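PDB 3BT5: DUF305 domain-containing protein from Deinococcus radiodurans R1, which is of unknown function but folds as a long helical bundle consistent with membership of the ferritin-like group. Local coordinates for residues Gln26-Ala31 / Ser53-Met58; Pro33-Ser38 / Leu46-Gln51; Val14-His19 / Ala120-Met125. All blocks are in the same frame, centred on the assembly; numbering follows the deposited sequence.

Interaction 1 of 3, residues Gln26-Ala31 / Ser53-Met58; sequences QALDLA and SQREQM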
# COMPACT_ATOMS: atom_id res chain seq x y z
N GLN A 26 -0.97 0.89 5.52
CA GLN A 26 -2.02 1.89 5.35
C GLN A 26 -3.13 1.41 4.40
O GLN A 26 -4.29 1.84 4.51
CB GLN A 26 -1.49 3.23 4.86
CG GLN A 26 -2.61 4.28 4.87
CD GLN A 26 -2.17 5.60 4.33
OE1 GLN A 26 -1.86 5.73 3.15
NE2 GLN A 26 -2.21 6.60 5.18
N ALA A 27 -2.78 0.54 3.45
CA ALA A 27 -3.80 0.02 2.54
C ALA A 27 -4.93 -0.64 3.34
O ALA A 27 -6.10 -0.60 2.96
CB ALA A 27 -3.18 -0.97 1.52
N LEU A 28 -4.57 -1.26 4.46
CA LEU A 28 -5.56 -1.89 5.33
C LEU A 28 -6.48 -0.84 5.99
O LEU A 28 -7.69 -1.08 6.11
CB LEU A 28 -4.85 -2.75 6.38
CG LEU A 28 -4.36 -4.16 6.03
CD1 LEU A 28 -4.02 -4.44 4.58
CD2 LEU A 28 -3.22 -4.64 6.96
N ASP A 29 -5.92 0.31 6.38
CA ASP A 29 -6.68 1.41 6.98
C ASP A 29 -7.65 2.01 5.95
O ASP A 29 -8.71 2.50 6.31
CB ASP A 29 -5.75 2.55 7.43
CG ASP A 29 -4.86 2.19 8.61
OD1 ASP A 29 -5.23 1.29 9.37
OD2 ASP A 29 -3.79 2.83 8.76
N LEU A 30 -7.24 2.02 4.69
CA LEU A 30 -8.10 2.55 3.64
C LEU A 30 -9.22 1.56 3.31
O LEU A 30 -10.35 1.96 3.01
CB LEU A 30 -7.28 2.86 2.39
CG LEU A 30 -6.23 3.96 2.51
CD1 LEU A 30 -5.37 3.99 1.25
CD2 LEU A 30 -6.90 5.31 2.73
N ALA A 31 -8.92 0.27 3.33
CA ALA A 31 -9.94 -0.73 2.96
C ALA A 31 -11.02 -0.90 4.02
O ALA A 31 -12.19 -1.20 3.71
CB ALA A 31 -9.26 -2.06 2.67
N SER A 53 -3.86 -9.09 -0.71
CA SER A 53 -2.59 -9.03 -1.42
C SER A 53 -1.56 -8.22 -0.65
O SER A 53 -0.39 -8.60 -0.57
CB SER A 53 -2.76 -8.43 -2.80
OG SER A 53 -3.06 -7.05 -2.66
N GLN A 54 -1.98 -7.12 -0.05
CA GLN A 54 -1.04 -6.30 0.73
C GLN A 54 -0.56 -7.08 1.95
O GLN A 54 0.63 -7.05 2.29
CB GLN A 54 -1.69 -4.98 1.14
CG GLN A 54 -1.98 -4.02 -0.02
CD GLN A 54 -0.79 -3.12 -0.37
OE1 GLN A 54 -0.46 -2.18 0.38
NE2 GLN A 54 -0.15 -3.39 -1.49
N ARG A 55 -1.47 -7.79 2.62
CA ARG A 55 -1.06 -8.56 3.79
C ARG A 55 -0.04 -9.67 3.46
O ARG A 55 0.87 -9.93 4.24
CB ARG A 55 -2.29 -9.14 4.50
CG ARG A 55 -3.04 -8.09 5.29
CD ARG A 55 -4.35 -8.62 5.85
NE ARG A 55 -4.11 -9.66 6.84
CZ ARG A 55 -5.04 -10.13 7.66
NH1 ARG A 55 -6.27 -9.61 7.61
NH2 ARG A 55 -4.76 -11.10 8.53
N GLU A 56 -0.20 -10.32 2.31
CA GLU A 56 0.75 -11.35 1.90
C GLU A 56 2.15 -10.75 1.77
O GLU A 56 3.13 -11.33 2.23
CB GLU A 56 0.34 -11.95 0.56
CG GLU A 56 1.24 -13.09 0.10
CD GLU A 56 0.97 -13.53 -1.35
OE1 GLU A 56 -0.04 -13.10 -1.95
OE2 GLU A 56 1.79 -14.31 -1.90
N GLN A 57 2.24 -9.57 1.19
CA GLN A 57 3.54 -8.95 1.07
C GLN A 57 4.06 -8.43 2.42
O GLN A 57 5.27 -8.49 2.68
CB GLN A 57 3.48 -7.85 0.02
CG GLN A 57 3.43 -8.49 -1.38
CD GLN A 57 3.13 -7.54 -2.51
OE1 GLN A 57 3.02 -6.33 -2.32
NE2 GLN A 57 3.01 -8.10 -3.72
N MET A 58 3.17 -7.97 3.30
CA MET A 58 3.59 -7.57 4.64
C MET A 58 4.19 -8.75 5.37
O MET A 58 5.20 -8.59 6.07
CB MET A 58 2.42 -7.02 5.43
CG MET A 58 1.95 -5.69 4.85
SD MET A 58 0.42 -5.09 5.66
CE MET A 58 1.08 -4.58 7.24
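In the first antiparallel helix hairpin of a helical bundle consistent with the ferritin-like group, Ala-27 and Leu-28 of helix 11-37 pack against Gln-54, Arg-55 and Met-58 of helix 41-68. The short segments run at 157° to each other with their axes 10.1 Å apart, and no hydrogen bond joins them. Ala-27 and Gln-54 mark the closest backbone approach. Here CB of Ala-27 lies 3.6 Å from CG of Gln-54, whose chain, in the conformer described, bends at chi2 (-87°), setting CD 3.7 Å from CB of Ala-27; OE1 of Gln-54 comes closer still to that CB, at 3.2 Å. Both residues also touch His-114 of helix 100-122, so this half of the contact belongs to the bundle interior. Leu-28 serves the outer half. Both of its methyls touch Arg-55; beyond that, CD1 of Leu-28 approaches CB of Gln-54 at 4.2 Å, while CD2 meets SD of Met-58 at 3.9 Å, the two side chains reaching tip to tip. Arg-55 crosses Leu-28 at about a right angle and offers aliphatic chain rather than charge: its CG sits 3.8 Å from both CD1 and CD2 of Leu-28.

Interaction 2 of 3, residues Pro33-Ser38 / Leu46-Gln51; sequences PMLERS and LALDIQ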
# COMPACT_ATOMS: atom_id res chain seq x y z
N PRO A 33 -12.88 1.05 6.09
CA PRO A 33 -14.17 1.74 5.96
C PRO A 33 -15.02 1.32 4.76
O PRO A 33 -16.25 1.44 4.81
CB PRO A 33 -13.77 3.23 5.88
CG PRO A 33 -12.31 3.25 5.65
CD PRO A 33 -11.72 1.97 6.09
N MET A 34 -14.41 0.80 3.70
CA MET A 34 -15.22 0.28 2.58
C MET A 34 -15.97 -0.97 2.98
O MET A 34 -17.14 -1.16 2.60
CB MET A 34 -14.36 -0.01 1.35
CG MET A 34 -13.77 1.23 0.72
SD MET A 34 -15.04 2.44 0.16
CE MET A 34 -15.05 3.60 1.55
N LEU A 35 -15.30 -1.85 3.71
CA LEU A 35 -15.97 -3.08 4.15
C LEU A 35 -17.05 -2.75 5.17
O LEU A 35 -18.08 -3.43 5.25
CB LEU A 35 -14.95 -4.08 4.69
CG LEU A 35 -13.98 -4.49 3.59
CD1 LEU A 35 -12.77 -5.22 4.14
CD2 LEU A 35 -14.74 -5.31 2.54
N GLU A 36 -16.85 -1.67 5.93
CA GLU A 36 -17.84 -1.24 6.92
C GLU A 36 -19.04 -0.54 6.30
O GLU A 36 -20.18 -0.76 6.73
CB GLU A 36 -17.18 -0.32 7.96
CG GLU A 36 -18.14 0.28 8.99
CD GLU A 36 -18.73 -0.77 9.91
OE1 GLU A 36 -18.13 -1.86 10.04
OE2 GLU A 36 -19.80 -0.50 10.51
N ARG A 37 -18.81 0.27 5.26
CA ARG A 37 -19.83 1.21 4.76
C ARG A 37 -20.40 0.99 3.35
O ARG A 37 -21.54 1.37 3.07
CB ARG A 37 -19.27 2.64 4.80
CG ARG A 37 -18.84 3.11 6.16
CD ARG A 37 -18.38 4.60 6.09
NE ARG A 37 -19.53 5.51 5.85
CZ ARG A 37 -19.48 6.68 5.21
NH1 ARG A 37 -18.34 7.15 4.67
NH2 ARG A 37 -20.59 7.38 5.09
N SER A 38 -19.61 0.43 2.45
CA SER A 38 -20.05 0.33 1.07
C SER A 38 -21.09 -0.76 0.90
O SER A 38 -21.00 -1.83 1.53
CB SER A 38 -18.89 0.07 0.12
OG SER A 38 -19.34 0.04 -1.23
N LEU A 46 -13.23 -5.57 -4.30
CA LEU A 46 -11.94 -5.00 -4.58
C LEU A 46 -11.18 -4.67 -3.29
O LEU A 46 -9.97 -4.95 -3.17
CB LEU A 46 -12.15 -3.78 -5.47
CG LEU A 46 -10.90 -3.03 -5.90
CD1 LEU A 46 -9.87 -3.92 -6.61
CD2 LEU A 46 -11.30 -1.83 -6.74
N ALA A 47 -11.85 -4.07 -2.30
CA ALA A 47 -11.21 -3.74 -1.03
C ALA A 47 -10.66 -5.00 -0.34
O ALA A 47 -9.52 -5.02 0.16
CB ALA A 47 -12.17 -2.95 -0.12
N LEU A 48 -11.45 -6.07 -0.35
CA LEU A 48 -11.01 -7.34 0.24
C LEU A 48 -9.76 -7.89 -0.45
O LEU A 48 -8.80 -8.34 0.21
CB LEU A 48 -12.16 -8.37 0.11
CG LEU A 48 -13.34 -8.19 1.05
CD1 LEU A 48 -14.61 -8.88 0.54
CD2 LEU A 48 -12.96 -8.71 2.42
N ASP A 49 -9.78 -7.86 -1.77
CA ASP A 49 -8.68 -8.39 -2.56
C ASP A 49 -7.41 -7.60 -2.29
O ASP A 49 -6.32 -8.17 -2.17
CB ASP A 49 -9.01 -8.34 -4.04
CG ASP A 49 -10.05 -9.38 -4.44
OD1 ASP A 49 -10.36 -10.27 -3.62
OD2 ASP A 49 -10.55 -9.28 -5.57
N ILE A 50 -7.53 -6.28 -2.17
CA ILE A 50 -6.33 -5.48 -1.92
C ILE A 50 -5.81 -5.75 -0.51
O ILE A 50 -4.59 -5.83 -0.29
CB ILE A 50 -6.62 -3.97 -2.15
CG1 ILE A 50 -6.93 -3.71 -3.63
CG2 ILE A 50 -5.46 -3.12 -1.63
CD1 ILE A 50 -7.58 -2.33 -3.90
N GLN A 51 -6.70 -5.91 0.45
CA GLN A 51 -6.26 -6.23 1.80
C GLN A 51 -5.46 -7.53 1.80
O GLN A 51 -4.39 -7.64 2.41
CB GLN A 51 -7.47 -6.37 2.73
CG GLN A 51 -7.08 -6.64 4.17
CD GLN A 51 -8.21 -7.25 4.96
OE1 GLN A 51 -9.28 -6.65 5.11
NE2 GLN A 51 -7.98 -8.45 5.47
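Leu-35 and Leu-48 interlock where the hairpin of helices 11-37 and 41-68 nears its turn, and Met-34 and Ala-47 pack beside them on the bundle side. The segments are antiparallel, with axes 9.7 Å apart at 148°. The closest approach lies at the edge of the contact. Leu-35, with CG beside its backbone N (chi1 -63°), sends CD2 to within 3.5 Å of CG of Leu-48. The same CD2 lies 3.8 Å from CD2 of Leu-48, so the methyl rests against the fork of the opposing leucine rather than on one tip. On the bundle side the packing is buried but wider: CB of Met-34 meets CB of Ala-47 at 3.9 Å, at the closest point of the two backbones, and Leu-35 CD2 passes Ala-47 CB at 4.4 Å. Beyond CB, Met-34 turns away from segment 46-51, its chain bending at chi2 and chi3, and touches Val-43 and Phe-107. Outward, the contact gives way to solvent: Leu-48 is exposed, Leu-35 and Gln-51 partly so, and the Gln-51 side chain crosses Leu-35 obliquely. Polar groups are handled nearby, at the turn: Arg-44 NH1 is hydrogen-bonded to the carbonyl oxygens of Leu-35 and Ser-38, and Ser-38 OG bonds to Gln-40 N and to Glu-104. The contact itself contains no hydrogen bond or charge pair. Its cohesion therefore comes from the fit of methyl groups and the burial of Met-34 and Ala-47, while directional bonding is left to the end of helix 11-37 and the turn that follows.

Interaction 3 of 3, residues Val14-His19 / Ala120-Met125; sequences VQFVQH and AMTLPM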
# COMPACT_ATOMS: atom_id res chain seq x y z
N VAL A 14 17.38 -2.16 4.11
CA VAL A 14 16.66 -2.18 5.38
C VAL A 14 15.60 -1.06 5.40
O VAL A 14 14.43 -1.30 5.73
CB VAL A 14 17.63 -2.03 6.56
CG1 VAL A 14 16.85 -1.87 7.89
CG2 VAL A 14 18.56 -3.25 6.62
N GLN A 15 16.00 0.15 5.03
CA GLN A 15 15.04 1.25 5.05
C GLN A 15 13.89 1.01 4.07
O GLN A 15 12.72 1.32 4.37
CB GLN A 15 15.73 2.57 4.70
CG GLN A 15 14.69 3.70 4.52
CD GLN A 15 15.30 5.01 4.03
OE1 GLN A 15 15.58 5.18 2.84
NE2 GLN A 15 15.51 5.92 4.94
N PHE A 16 14.20 0.46 2.90
CA PHE A 16 13.17 0.18 1.89
C PHE A 16 12.11 -0.76 2.48
O PHE A 16 10.91 -0.49 2.39
CB PHE A 16 13.80 -0.47 0.65
CG PHE A 16 12.79 -1.00 -0.30
CD1 PHE A 16 11.99 -0.13 -1.04
CD2 PHE A 16 12.62 -2.36 -0.44
CE1 PHE A 16 11.01 -0.63 -1.89
CE2 PHE A 16 11.66 -2.88 -1.29
CZ PHE A 16 10.86 -2.01 -2.03
N VAL A 17 12.54 -1.85 3.09
CA VAL A 17 11.59 -2.80 3.66
C VAL A 17 10.83 -2.18 4.83
O VAL A 17 9.60 -2.35 4.95
CB VAL A 17 12.29 -4.14 4.01
CG1 VAL A 17 11.31 -5.12 4.68
CG2 VAL A 17 12.84 -4.77 2.72
N GLN A 18 11.53 -1.46 5.70
CA GLN A 18 10.84 -0.82 6.82
C GLN A 18 9.75 0.14 6.32
O GLN A 18 8.62 0.16 6.82
CB GLN A 18 11.82 -0.05 7.69
CG GLN A 18 12.73 -0.96 8.51
CD GLN A 18 13.84 -0.16 9.21
OE1 GLN A 18 14.29 0.88 8.69
NE2 GLN A 18 14.31 -0.67 10.35
N HIS A 19 10.12 0.97 5.34
CA HIS A 19 9.15 1.93 4.82
C HIS A 19 8.01 1.26 4.09
O HIS A 19 6.84 1.68 4.23
CB HIS A 19 9.82 2.89 3.88
CG HIS A 19 10.61 3.96 4.57
ND1 HIS A 19 11.43 4.83 3.89
CD2 HIS A 19 10.68 4.31 5.87
CE1 HIS A 19 11.98 5.67 4.75
NE2 HIS A 19 11.55 5.37 5.96
N ALA A 120 6.84 3.89 -7.26
CA ALA A 120 7.93 4.85 -7.38
C ALA A 120 9.05 4.63 -6.35
O ALA A 120 10.22 4.93 -6.60
CB ALA A 120 7.36 6.26 -7.29
N MET A 121 8.70 4.11 -5.18
CA MET A 121 9.67 3.73 -4.13
C MET A 121 10.43 2.47 -4.53
O MET A 121 11.57 2.24 -4.12
CB MET A 121 8.93 3.48 -2.80
CG MET A 121 8.24 4.74 -2.24
SD MET A 121 7.05 4.52 -0.90
CE MET A 121 8.06 3.82 0.42
N THR A 122 9.77 1.63 -5.31
CA THR A 122 10.28 0.29 -5.54
C THR A 122 11.16 0.16 -6.77
O THR A 122 12.12 -0.63 -6.78
CB THR A 122 9.13 -0.70 -5.55
OG1 THR A 122 8.43 -0.58 -4.30
CG2 THR A 122 9.63 -2.09 -5.71
N LEU A 123 10.87 0.94 -7.80
CA LEU A 123 11.65 0.83 -9.05
C LEU A 123 13.16 0.92 -8.85
O LEU A 123 13.89 0.13 -9.45
CB LEU A 123 11.15 1.84 -10.09
CG LEU A 123 9.77 1.48 -10.64
CD1 LEU A 123 9.24 2.61 -11.53
CD2 LEU A 123 9.76 0.13 -11.39
N PRO A 124 13.63 1.88 -8.03
CA PRO A 124 15.09 1.95 -7.80
C PRO A 124 15.71 0.70 -7.17
O PRO A 124 16.92 0.46 -7.32
CB PRO A 124 15.23 3.16 -6.87
CG PRO A 124 14.01 4.01 -7.19
CD PRO A 124 12.93 2.97 -7.33
N MET A 125 14.90 -0.10 -6.47
CA MET A 125 15.40 -1.33 -5.85
C MET A 125 15.54 -2.47 -6.84
O MET A 125 16.10 -3.52 -6.51
CB MET A 125 14.54 -1.74 -4.64
CG MET A 125 14.37 -0.62 -3.63
SD MET A 125 15.93 -0.18 -2.82
CE MET A 125 16.49 -1.83 -2.49
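Phe-16 of helix 11-37 sets its ring with Met-125 over one face and Thr-122 at the edge, joining the first long helix of the bundle to the C-terminal part of the third, helix 100-122, and the residues that follow. Its CG is anti to the backbone N (chi1 170°), which sends the ring toward segment 120-125. CG of Met-125 stands 3.6 Å from the ring centroid and 15° off the normal, a CH-pi contact. The two side chains slide past each other in opposite directions, which carries SD of Met-125 back toward the Phe-16 CB end. The sulfur is 4.6 Å from the centroid and oblique, a Met-aromatic contact. Thr-122 approaches the ring edge instead, with OG1 in the ring plane and 3.5 Å from CE1 of Phe-16; its CG2 lies 3.9 Å from CZ. That hydroxyl is hydrogen-bonded to Ala-118 O, one turn back in its own helix. One turn along from Phe-16, CB of His-19 meets CE of Met-121 at 4.0 Å in the conformer described. With no hydrogen bond between the segments, the buried contact relies on dispersion over the ring face and on edge C-H groups that probably find the threonine oxygen electrostatically favourable.

All three interactions use helix 11-37. Interactions 1 and 2 join it to helix 41-68 at successive levels of one hairpin and touch directly, Leu-28 CD1 lying 3.8 Å from Gln-51 CG; their centres are 11 Å apart. Interaction 3 joins the same helix to helix 100-122, and its centre lies about 26 Å from that of interaction 2, on the opposite side of the chain's centre. It is the buried contact, and it alone employs an aromatic ring. The hairpin contacts are partly buried; each sets an alanine against a longer chain on the bundle side, with a leucine (Leu-28, Leu-35) toward the surface. Interaction 1 adds a thioether and the chains of Gln-54 and Arg-55, whereas interaction 2 relies mainly on leucine methyls.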